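Local coordinates for 3-oxoacyl-(acyl-carrier protein) synthase II (Thermus thermophilus, PDB 1J3N) that probably catalyses the condensation of malonyl-ACP with a growing acyl chain, the elongation step of fatty acid synthesis, and works as a homodimer, at residues G259-A264 / G398-L403; G276-M281 / I316-G321; I298-T303 / L327-T332. All coordinates share one frame; numbering follows the deposited sequence.

Interaction 1. Residues G259-A264 / G398-L403; sequences GRSADA and GHNAVL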
ATOM      1  N   GLY A 259      14.805  -6.181  -4.499  1.00 22.44           N
ATOM      2  CA  GLY A 259      14.312  -7.429  -5.056  1.00 21.49           C
ATOM      3  C   GLY A 259      13.065  -7.923  -4.362  1.00 20.99           C
ATOM      4  O   GLY A 259      12.980  -7.921  -3.135  1.00 21.50           O
ATOM      5  N   ARG A 260      12.094  -8.354  -5.152  1.00 21.52           N
ATOM      6  CA  ARG A 260      10.841  -8.840  -4.607  1.00 21.12           C
ATOM      7  C   ARG A 260      10.362 -10.127  -5.257  1.00 21.64           C
ATOM      8  O   ARG A 260      10.677 -10.411  -6.410  1.00 24.00           O
ATOM      9  CB  ARG A 260       9.769  -7.768  -4.756  1.00 19.57           C
ATOM     10  CG  ARG A 260       9.939  -6.603  -3.798  1.00 20.38           C
ATOM     11  CD  ARG A 260       8.821  -5.609  -3.989  1.00 19.09           C
ATOM     12  NE  ARG A 260       8.771  -5.134  -5.365  1.00 17.38           N
ATOM     13  CZ  ARG A 260       7.914  -4.219  -5.813  1.00 19.61           C
ATOM     14  NH1 ARG A 260       7.031  -3.680  -4.982  1.00 16.37           N
ATOM     15  NH2 ARG A 260       7.948  -3.836  -7.087  1.00 12.97           N
ATOM     16  N   SER A 261       9.588 -10.897  -4.501  1.00 20.04           N
ATOM     17  CA  SER A 261       9.039 -12.143  -4.986  1.00 19.89           C
ATOM     18  C   SER A 261       7.847 -12.518  -4.102  1.00 20.46           C
ATOM     19  O   SER A 261       7.565 -11.839  -3.108  1.00 20.28           O
ATOM     20  CB  SER A 261      10.097 -13.246  -4.927  1.00 20.43           C
ATOM     21  OG  SER A 261      10.141 -13.840  -3.643  1.00 22.22           O
ATOM     22  N   ALA A 262       7.146 -13.587  -4.473  1.00 16.71           N
ATOM     23  CA  ALA A 262       6.003 -14.062  -3.703  1.00 16.75           C
ATOM     24  C   ALA A 262       6.154 -15.554  -3.472  1.00 17.97           C
ATOM     25  O   ALA A 262       6.579 -16.297  -4.361  1.00 16.46           O
ATOM     26  CB  ALA A 262       4.681 -13.769  -4.434  1.00 14.80           C
ATOM     27  N   ASP A 263       5.842 -15.979  -2.255  1.00 20.15           N
ATOM     28  CA  ASP A 263       5.914 -17.389  -1.896  1.00 22.53           C
ATOM     29  C   ASP A 263       4.837 -18.133  -2.660  1.00 23.77           C
ATOM     30  O   ASP A 263       5.054 -19.254  -3.133  1.00 23.74           O
ATOM     31  CB  ASP A 263       5.652 -17.582  -0.398  1.00 24.57           C
ATOM     32  CG  ASP A 263       6.905 -17.495   0.438  1.00 23.81           C
ATOM     33  OD1 ASP A 263       7.999 -17.308  -0.131  1.00 27.16           O
ATOM     34  OD2 ASP A 263       6.785 -17.622   1.675  1.00 27.48           O
ATOM     35  N   ALA A 264       3.672 -17.498  -2.763  1.00 24.36           N
ATOM     36  CA  ALA A 264       2.517 -18.095  -3.428  1.00 24.16           C
ATOM     37  C   ALA A 264       2.312 -19.450  -2.754  1.00 23.05           C
ATOM     38  O   ALA A 264       2.035 -20.444  -3.418  1.00 23.79           O
ATOM     39  CB  ALA A 264       2.798 -18.270  -4.931  1.00 21.70           C
ATOM     40  N   GLY A 398       3.139 -14.004   1.981  1.00 25.41           N
ATOM     41  CA  GLY A 398       4.120 -14.522   1.047  1.00 22.89           C
ATOM     42  C   GLY A 398       4.936 -13.443   0.368  1.00 22.22           C
ATOM     43  O   GLY A 398       5.734 -13.736  -0.526  1.00 21.98           O
ATOM     44  N   HIS A 399       4.745 -12.195   0.797  1.00 19.78           N
ATOM     45  CA  HIS A 399       5.460 -11.062   0.222  1.00 20.53           C
ATOM     46  C   HIS A 399       6.910 -11.036   0.701  1.00 20.69           C
ATOM     47  O   HIS A 399       7.177 -10.961   1.903  1.00 21.15           O
ATOM     48  CB  HIS A 399       4.764  -9.760   0.622  1.00 18.39           C
ATOM     49  CG  HIS A 399       3.277  -9.828   0.527  1.00 18.41           C
ATOM     50  ND1 HIS A 399       2.587  -9.515  -0.625  1.00 20.00           N
ATOM     51  CD2 HIS A 399       2.349 -10.228   1.427  1.00 20.15           C
ATOM     52  CE1 HIS A 399       1.296  -9.720  -0.429  1.00 19.99           C
ATOM     53  NE2 HIS A 399       1.126 -10.154   0.808  1.00 20.07           N
ATOM     54  N   ASN A 400       7.839 -11.093  -0.250  1.00 19.86           N
ATOM     55  CA  ASN A 400       9.259 -11.081   0.057  1.00 19.76           C
ATOM     56  C   ASN A 400       9.879  -9.847  -0.567  1.00 20.87           C
ATOM     57  O   ASN A 400       9.726  -9.605  -1.762  1.00 22.08           O
ATOM     58  CB  ASN A 400       9.934 -12.336  -0.500  1.00 19.56           C
ATOM     59  CG  ASN A 400       9.313 -13.602   0.030  1.00 21.47           C
ATOM     60  OD1 ASN A 400       9.255 -13.811   1.239  1.00 25.78           O
ATOM     61  ND2 ASN A 400       8.836 -14.452  -0.868  1.00 22.26           N
ATOM     62  N   ALA A 401      10.568  -9.064   0.253  1.00 20.19           N
ATOM     63  CA  ALA A 401      11.217  -7.849  -0.213  1.00 22.00           C
ATOM     64  C   ALA A 401      12.622  -7.800   0.378  1.00 21.83           C
ATOM     65  O   ALA A 401      12.811  -7.974   1.587  1.00 22.97           O
ATOM     66  CB  ALA A 401      10.407  -6.623   0.218  1.00 20.01           C
ATOM     67  N   VAL A 402      13.601  -7.568  -0.485  1.00 22.65           N
ATOM     68  CA  VAL A 402      14.998  -7.502  -0.081  1.00 21.79           C
ATOM     69  C   VAL A 402      15.675  -6.234  -0.606  1.00 22.65           C
ATOM     70  O   VAL A 402      15.484  -5.845  -1.761  1.00 21.11           O
ATOM     71  CB  VAL A 402      15.776  -8.725  -0.623  1.00 23.50           C
ATOM     72  CG1 VAL A 402      17.253  -8.616  -0.258  1.00 17.51           C
ATOM     73  CG2 VAL A 402      15.174 -10.005  -0.066  1.00 22.10           C
ATOM     74  N   LEU A 403      16.457  -5.590   0.255  1.00 21.48           N
ATOM     75  CA  LEU A 403      17.175  -4.391  -0.135  1.00 22.30           C
ATOM     76  C   LEU A 403      18.664  -4.691  -0.080  1.00 21.98           C
ATOM     77  O   LEU A 403      19.127  -5.431   0.796  1.00 22.29           O
ATOM     78  CB  LEU A 403      16.849  -3.215   0.803  1.00 20.93           C
ATOM     79  CG  LEU A 403      15.431  -2.626   0.751  1.00 21.63           C
ATOM     80  CD1 LEU A 403      15.337  -1.459   1.713  1.00 22.55           C
ATOM     81  CD2 LEU A 403      15.094  -2.165  -0.650  1.00 22.21           C
TER
HETATM   82  O   HOH W   1       8.297 -16.019   3.131  1.00 26.82           O

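Interaction 2. Residues G276-M281 / I316-G321; sequences GAALAM and IKRVFG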
ATOM      1  N   GLY A 276      10.758 -18.692  -1.776  1.00 21.17           N
ATOM      2  CA  GLY A 276      10.413 -17.320  -2.130  1.00 20.45           C
ATOM      3  C   GLY A 276      11.504 -16.343  -1.719  1.00 20.99           C
ATOM      4  O   GLY A 276      11.891 -15.445  -2.475  1.00 21.21           O
ATOM      5  N   ALA A 277      12.011 -16.524  -0.506  1.00 22.35           N
ATOM      6  CA  ALA A 277      13.062 -15.664   0.021  1.00 20.95           C
ATOM      7  C   ALA A 277      14.320 -15.771  -0.836  1.00 21.64           C
ATOM      8  O   ALA A 277      14.986 -14.775  -1.097  1.00 21.65           O
ATOM      9  CB  ALA A 277      13.372 -16.044   1.464  1.00 22.29           C
ATOM     10  N   ALA A 278      14.647 -16.986  -1.265  1.00 22.05           N
ATOM     11  CA  ALA A 278      15.825 -17.201  -2.096  1.00 23.60           C
ATOM     12  C   ALA A 278      15.662 -16.409  -3.389  1.00 22.78           C
ATOM     13  O   ALA A 278      16.597 -15.776  -3.871  1.00 26.44           O
ATOM     14  CB  ALA A 278      15.989 -18.697  -2.404  1.00 21.87           C
ATOM     15  N   LEU A 279      14.459 -16.452  -3.947  1.00 25.05           N
ATOM     16  CA  LEU A 279      14.162 -15.740  -5.181  1.00 23.69           C
ATOM     17  C   LEU A 279      14.290 -14.225  -5.007  1.00 23.16           C
ATOM     18  O   LEU A 279      14.857 -13.547  -5.861  1.00 23.94           O
ATOM     19  CB  LEU A 279      12.755 -16.104  -5.649  1.00 25.45           C
ATOM     20  CG  LEU A 279      12.185 -15.456  -6.910  1.00 23.56           C
ATOM     21  CD1 LEU A 279      13.160 -15.595  -8.063  1.00 27.40           C
ATOM     22  CD2 LEU A 279      10.857 -16.135  -7.247  1.00 25.31           C
ATOM     23  N   ALA A 280      13.767 -13.696  -3.900  1.00 22.42           N
ATOM     24  CA  ALA A 280      13.835 -12.258  -3.642  1.00 22.73           C
ATOM     25  C   ALA A 280      15.279 -11.790  -3.417  1.00 22.24           C
ATOM     26  O   ALA A 280      15.663 -10.717  -3.875  1.00 21.71           O
ATOM     27  CB  ALA A 280      12.966 -11.899  -2.438  1.00 23.86           C
ATOM     28  N   MET A 281      16.080 -12.579  -2.703  1.00 23.14           N
ATOM     29  CA  MET A 281      17.476 -12.189  -2.483  1.00 22.35           C
ATOM     30  C   MET A 281      18.222 -12.217  -3.817  1.00 22.22           C
ATOM     31  O   MET A 281      19.001 -11.314  -4.124  1.00 22.80           O
ATOM     32  CB  MET A 281      18.181 -13.125  -1.486  1.00 21.84           C
ATOM     33  CG  MET A 281      17.794 -12.926  -0.024  1.00 23.88           C
ATOM     34  SD  MET A 281      18.784 -13.940   1.091  1.00 22.39           S
ATOM     35  CE  MET A 281      17.937 -15.497   0.983  1.00 19.22           C
ATOM     36  N   ILE A 316      19.371 -18.714   2.334  1.00 29.89           N
ATOM     37  CA  ILE A 316      20.667 -18.052   2.266  1.00 30.32           C
ATOM     38  C   ILE A 316      21.701 -19.040   1.735  1.00 31.03           C
ATOM     39  O   ILE A 316      22.447 -18.726   0.809  1.00 31.62           O
ATOM     40  CB  ILE A 316      21.094 -17.517   3.655  1.00 30.10           C
ATOM     41  CG1 ILE A 316      20.318 -16.231   3.964  1.00 28.36           C
ATOM     42  CG2 ILE A 316      22.597 -17.272   3.699  1.00 28.94           C
ATOM     43  CD1 ILE A 316      20.647 -15.623   5.301  1.00 24.66           C
ATOM     44  N   LYS A 317      21.732 -20.238   2.312  1.00 32.05           N
ATOM     45  CA  LYS A 317      22.675 -21.263   1.875  1.00 33.40           C
ATOM     46  C   LYS A 317      22.455 -21.591   0.404  1.00 33.19           C
ATOM     47  O   LYS A 317      23.392 -21.935  -0.311  1.00 33.46           O
ATOM     48  CB  LYS A 317      22.508 -22.538   2.711  1.00 35.95           C
ATOM     49  CG  LYS A 317      22.907 -22.397   4.170  1.00 36.82           C
ATOM     50  CD  LYS A 317      22.594 -23.673   4.948  1.00 41.24           C
ATOM     51  CE  LYS A 317      23.006 -23.547   6.403  1.00 43.05           C
ATOM     52  NZ  LYS A 317      22.649 -24.762   7.197  1.00 48.42           N
ATOM     53  N   ARG A 318      21.214 -21.471  -0.051  1.00 35.17           N
ATOM     54  CA  ARG A 318      20.902 -21.770  -1.438  1.00 34.97           C
ATOM     55  C   ARG A 318      21.424 -20.713  -2.402  1.00 35.26           C
ATOM     56  O   ARG A 318      21.948 -21.042  -3.470  1.00 33.62           O
ATOM     57  CB  ARG A 318      19.391 -21.930  -1.623  1.00 38.33           C
ATOM     58  CG  ARG A 318      19.002 -22.387  -3.025  1.00 40.04           C
ATOM     59  CD  ARG A 318      17.509 -22.660  -3.170  1.00 41.56           C
ATOM     60  NE  ARG A 318      17.017 -23.647  -2.211  1.00 43.50           N
ATOM     61  CZ  ARG A 318      16.546 -23.346  -1.003  1.00 45.20           C
ATOM     62  NH1 ARG A 318      16.503 -22.082  -0.604  1.00 46.13           N
ATOM     63  NH2 ARG A 318      16.114 -24.307  -0.195  1.00 44.16           N
ATOM     64  N   VAL A 319      21.285 -19.444  -2.027  1.00 32.95           N
ATOM     65  CA  VAL A 319      21.728 -18.341  -2.874  1.00 30.65           C
ATOM     66  C   VAL A 319      23.223 -18.050  -2.776  1.00 29.51           C
ATOM     67  O   VAL A 319      23.844 -17.640  -3.749  1.00 28.92           O
ATOM     68  CB  VAL A 319      20.973 -17.034  -2.527  1.00 31.12           C
ATOM     69  CG1 VAL A 319      21.422 -15.912  -3.448  1.00 30.46           C
ATOM     70  CG2 VAL A 319      19.478 -17.249  -2.643  1.00 30.70           C
ATOM     71  N   PHE A 320      23.804 -18.265  -1.602  1.00 29.94           N
ATOM     72  CA  PHE A 320      25.219 -17.970  -1.414  1.00 30.69           C
ATOM     73  C   PHE A 320      26.161 -19.178  -1.393  1.00 31.10           C
ATOM     74  O   PHE A 320      27.376 -19.013  -1.328  1.00 29.52           O
ATOM     75  CB  PHE A 320      25.386 -17.127  -0.147  1.00 28.71           C
ATOM     76  CG  PHE A 320      24.746 -15.763  -0.248  1.00 29.52           C
ATOM     77  CD1 PHE A 320      25.417 -14.707  -0.859  1.00 29.54           C
ATOM     78  CD2 PHE A 320      23.466 -15.541   0.248  1.00 29.55           C
ATOM     79  CE1 PHE A 320      24.824 -13.451  -0.973  1.00 29.60           C
ATOM     80  CE2 PHE A 320      22.865 -14.290   0.138  1.00 28.76           C
ATOM     81  CZ  PHE A 320      23.549 -13.241  -0.475  1.00 28.06           C
ATOM     82  N   GLY A 321      25.597 -20.379  -1.457  1.00 31.96           N
ATOM     83  CA  GLY A 321      26.408 -21.589  -1.468  1.00 35.04           C
ATOM     84  C   GLY A 321      27.666 -21.574  -0.614  1.00 36.21           C
ATOM     85  O   GLY A 321      27.600 -21.375   0.596  1.00 36.47           O
TER

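Interaction 3. Residues I298-T303 / L327-T332; sequences INAHGT and LMVSST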
ATOM      1  N   ILE A 298      24.186  -9.700   6.115  1.00 24.33           N
ATOM      2  CA  ILE A 298      22.767  -9.866   5.837  1.00 23.45           C
ATOM      3  C   ILE A 298      21.962  -9.581   7.088  1.00 23.64           C
ATOM      4  O   ILE A 298      22.079 -10.303   8.082  1.00 27.27           O
ATOM      5  CB  ILE A 298      22.400 -11.298   5.395  1.00 23.54           C
ATOM      6  CG1 ILE A 298      23.117 -11.666   4.095  1.00 23.56           C
ATOM      7  CG2 ILE A 298      20.895 -11.395   5.192  1.00 21.29           C
ATOM      8  CD1 ILE A 298      22.724 -13.039   3.549  1.00 25.82           C
ATOM      9  N   ASN A 299      21.160  -8.523   7.061  1.00 22.22           N
ATOM     10  CA  ASN A 299      20.320  -8.235   8.215  1.00 24.17           C
ATOM     11  C   ASN A 299      19.116  -9.119   7.982  1.00 24.34           C
ATOM     12  O   ASN A 299      18.234  -8.791   7.194  1.00 24.10           O
ATOM     13  CB  ASN A 299      19.900  -6.764   8.270  1.00 22.61           C
ATOM     14  CG  ASN A 299      19.086  -6.449   9.512  1.00 24.29           C
ATOM     15  OD1 ASN A 299      17.875  -6.687   9.559  1.00 25.47           O
ATOM     16  ND2 ASN A 299      19.753  -5.936  10.538  1.00 22.96           N
ATOM     17  N   ALA A 300      19.112 -10.263   8.657  1.00 27.03           N
ATOM     18  CA  ALA A 300      18.050 -11.240   8.512  1.00 26.44           C
ATOM     19  C   ALA A 300      16.690 -10.767   8.982  1.00 27.74           C
ATOM     20  O   ALA A 300      16.568  -9.793   9.722  1.00 26.55           O
ATOM     21  CB  ALA A 300      18.422 -12.511   9.250  1.00 27.05           C
ATOM     22  N   HIS A 301      15.669 -11.487   8.532  1.00 29.80           N
ATOM     23  CA  HIS A 301      14.301 -11.222   8.918  1.00 28.53           C
ATOM     24  C   HIS A 301      14.186 -11.835  10.313  1.00 28.03           C
ATOM     25  O   HIS A 301      13.645 -11.220  11.237  1.00 26.33           O
ATOM     26  CB  HIS A 301      13.347 -11.909   7.941  1.00 30.11           C
ATOM     27  CG  HIS A 301      11.902 -11.695   8.264  1.00 31.66           C
ATOM     28  ND1 HIS A 301      11.363 -10.443   8.456  1.00 33.55           N
ATOM     29  CD2 HIS A 301      10.887 -12.574   8.435  1.00 32.81           C
ATOM     30  CE1 HIS A 301      10.077 -10.558   8.736  1.00 34.03           C
ATOM     31  NE2 HIS A 301       9.763 -11.842   8.730  1.00 32.74           N
ATOM     32  N   GLY A 302      14.735 -13.044  10.440  1.00 26.56           N
ATOM     33  CA  GLY A 302      14.743 -13.789  11.691  1.00 26.13           C
ATOM     34  C   GLY A 302      13.850 -13.262  12.795  1.00 25.41           C
ATOM     35  O   GLY A 302      14.297 -12.497  13.650  1.00 26.40           O
ATOM     36  N   THR A 303      12.594 -13.691  12.792  1.00 26.02           N
ATOM     37  CA  THR A 303      11.631 -13.238  13.791  1.00 27.13           C
ATOM     38  C   THR A 303      11.598 -14.128  15.026  1.00 28.19           C
ATOM     39  O   THR A 303      10.894 -13.828  15.992  1.00 29.54           O
ATOM     40  CB  THR A 303      10.224 -13.174  13.194  1.00 27.24           C
ATOM     41  OG1 THR A 303       9.760 -14.503  12.922  1.00 29.21           O
ATOM     42  CG2 THR A 303      10.244 -12.369  11.888  1.00 25.16           C
ATOM     43  N   LEU A 327      29.608 -15.419   5.371  1.00 32.51           N
ATOM     44  CA  LEU A 327      28.708 -14.304   5.640  1.00 32.80           C
ATOM     45  C   LEU A 327      28.559 -14.052   7.126  1.00 31.51           C
ATOM     46  O   LEU A 327      28.872 -14.907   7.947  1.00 32.29           O
ATOM     47  CB  LEU A 327      27.310 -14.598   5.089  1.00 33.23           C
ATOM     48  CG  LEU A 327      26.984 -14.625   3.600  1.00 34.47           C
ATOM     49  CD1 LEU A 327      25.616 -15.264   3.417  1.00 34.18           C
ATOM     50  CD2 LEU A 327      27.006 -13.215   3.031  1.00 31.12           C
ATOM     51  N   MET A 328      28.077 -12.864   7.459  1.00 31.06           N
ATOM     52  CA  MET A 328      27.798 -12.504   8.840  1.00 31.27           C
ATOM     53  C   MET A 328      26.317 -12.176   8.794  1.00 30.32           C
ATOM     54  O   MET A 328      25.883 -11.387   7.953  1.00 29.03           O
ATOM     55  CB  MET A 328      28.590 -11.270   9.283  1.00 31.38           C
ATOM     56  CG  MET A 328      30.051 -11.542   9.590  1.00 32.94           C
ATOM     57  SD  MET A 328      30.872 -10.088  10.263  1.00 34.77           S
ATOM     58  CE  MET A 328      31.108  -9.130   8.743  1.00 31.29           C
ATOM     59  N   VAL A 329      25.542 -12.795   9.674  1.00 30.40           N
ATOM     60  CA  VAL A 329      24.108 -12.566   9.694  1.00 30.48           C
ATOM     61  C   VAL A 329      23.670 -12.223  11.110  1.00 31.07           C
ATOM     62  O   VAL A 329      24.065 -12.892  12.066  1.00 32.25           O
ATOM     63  CB  VAL A 329      23.337 -13.837   9.222  1.00 30.96           C
ATOM     64  CG1 VAL A 329      21.858 -13.520   9.028  1.00 30.28           C
ATOM     65  CG2 VAL A 329      23.939 -14.373   7.927  1.00 28.67           C
ATOM     66  N   SER A 330      22.880 -11.167  11.260  1.00 29.71           N
ATOM     67  CA  SER A 330      22.394 -10.817  12.591  1.00 30.16           C
ATOM     68  C   SER A 330      20.951 -10.337  12.505  1.00 29.13           C
ATOM     69  O   SER A 330      20.523  -9.779  11.492  1.00 26.15           O
ATOM     70  CB  SER A 330      23.288  -9.753  13.254  1.00 29.22           C
ATOM     71  OG  SER A 330      22.970  -8.438  12.840  1.00 29.51           O
ATOM     72  N   SER A 331      20.195 -10.586  13.566  1.00 29.10           N
ATOM     73  CA  SER A 331      18.804 -10.179  13.600  1.00 27.33           C
ATOM     74  C   SER A 331      18.577  -9.069  14.604  1.00 26.65           C
ATOM     75  O   SER A 331      18.785  -9.250  15.807  1.00 24.31           O
ATOM     76  CB  SER A 331      17.903 -11.364  13.949  1.00 26.85           C
ATOM     77  OG  SER A 331      16.557 -10.941  14.093  1.00 29.38           O
ATOM     78  N   THR A 332      18.143  -7.921  14.094  1.00 25.68           N
ATOM     79  CA  THR A 332      17.852  -6.764  14.925  1.00 24.95           C
ATOM     80  C   THR A 332      16.699  -7.141  15.863  1.00 25.98           C
ATOM     81  O   THR A 332      16.650  -6.714  17.021  1.00 26.93           O
ATOM     82  CB  THR A 332      17.411  -5.565  14.051  1.00 23.65           C
ATOM     83  OG1 THR A 332      18.438  -5.267  13.096  1.00 22.46           O
ATOM     84  CG2 THR A 332      17.140  -4.328  14.915  1.00 20.89           C
TER
HETATM   85  O   HOH W   2      16.689  -7.855  11.605  1.00 25.90           O

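Interaction 1. Residues G259-A264 / G398-L403
N400 reaches across to S261 and D263 with one amide nitrogen. CG stands anti to its own carbonyl carbon (chi1 -57°), which swings the carboxamide over the neighbouring strand. ND2 donates to S261 OG at 3.1 Å and to D263 OD1 at 3.1 Å. The aspartate oxygen lies close to the amide plane of N400, yet ND2 comes in from above the carboxylate plane; the two flat groups are turned 56° apart. A water bridges the remaining oxygens, donating to D263 OD2 at 2.6 Å and to N400 OD1. Asparagine suits this place because it can donate and accept at once, and the small hydroxyl of S261 is also hydrogen-bonded to G276 O. On the opposite face of the sheet the chemistry is plainer: R260 CG lies 4.0 Å from A401 CB, while the R260 guanidinium leads away to salt bridges with D166 and with E179 of the second subunit. Between the two faces the backbones run antiparallel, with G259–V402 and S261–N400 as hydrogen-bonded pairs, and D263 N donates to G398 O beyond the last pair. This is an antiparallel ladder between strands 253-262 and 399-406, in the mixed sheet of the thiolase-type fold.

Interaction 2. Residues G276-M281 / I316-G321
A278 and M281 meet I316 and V319 in a helix-helix contact between two helices of the thiolase-type fold, 275-288 and 306-324; the latter is the connecting helix of a beta-alpha-beta unit. The short helical segments run in roughly the same direction, crossing at -37° with their axes 9.0 Å apart. A278 makes this spacing possible: its methyl points at the partner helix and is small enough for V319 to settle against the backbone. V319 CG2 lies 3.5 Å from A278 O and 3.8 Å from A278 CB, so one branch touches both main chain and side chain. Valine's short forked side chain suits the place because a single branch can lie on the backbone and methyl of A278; with CG1 anti to the backbone N (chi1 -178°), that branch is CG2.

M281 fills the remaining width one helical turn further on. Its long, flexible chain crosses the gap and bends at the thioether (chi3 -82°), which turns CE to within 3.8 Å of I316 N and 3.9 Å of I316 CG1. The sulphur meanwhile sits at the edge of the F320 ring, near its plane, with SD 4.2 Å from CE2. The CB of I316 points away from helix 275-288, but CG1 still meets the methionine.

At the outer margin the guanidinium of R318 passes A278, NH1 standing 3.9 Å from CB, and NH2 makes a weak hydrogen bond to E273 O. The rest is van der Waals packing, mainly apolar, with the methyls also resting on backbone atoms. M281 lies on L390 and N392 of strand 388-394 and on V402 of strand 399-406, and F320 likewise packs on L390; these contacts put both helices on the sheet.

Interaction 3. Residues I298-T303 / L327-T332
I298 faces L327 and V329 where strand 297-299 runs parallel to strand 328-330. Its amide donates to M328 O at 3.0 Å, almost in line with that carbonyl, and its own O receives a weak bond from S330 N at 3.4 Å. Branched apolar side chains suit this face, which helix 306-324 covers: I298 CD1 meets L327 CD1 at 3.7 Å, tip to tip, and V329 lies alongside.

N299 turns to the other face of the sheet, the one S330 occupies. With CG anti to the backbone N (chi1 -177°), its carboxamide extends towards T332 and lies near E347 and T351 of helix 343-357. A300 continues the ladder, N to S330 O at 3.2 Å, although the donor sits above the carbonyl plane rather than on a lone pair. Its short methyl packs 3.6 Å from V329 CG1. Beyond this point a water bridges the two chains, donating to A300 O at 2.7 Å and accepting from T332 N at 2.9 Å.

The CB of H301 points away from segment 327-332, and the ring meets that of H338 with the planes nearly perpendicular. The carboxylate of E312 takes the amides of both H301 and G302, fixing the turn. Glycine suits the positive phi of residue 302 and lets S331 approach: S331 OG donates to G302 O at 2.8 Å, in the carbonyl plane and on a lone pair.

The arrangement is the parallel pairing of a beta-alpha-beta unit whose first strand leads into a loop carrying the H-G-T sequence (H301 to T303), and the paired histidines H301 and H338 are consistent with the Cys-His-His active site of condensing enzymes.

All three contacts are largely buried, though interaction 2 reaches outward at R318. Interactions 1 and 3 are strand pairings in the same mixed sheet, antiparallel in the first and parallel in the third, and both rely on backbone bonds with polar side chains and a water at the end of the ladder. Interaction 2 is mainly apolar helix packing and touches both: through helix 275-288 it meets interaction 1, with A280 on N400, and through helix 306-324 interaction 3, with F320 on I298. Interaction 1 meets the second subunit through the R260 salt bridge and the H399 hydrogen bond, interaction 2 touches it only by L279, and interaction 3 does not touch it at all.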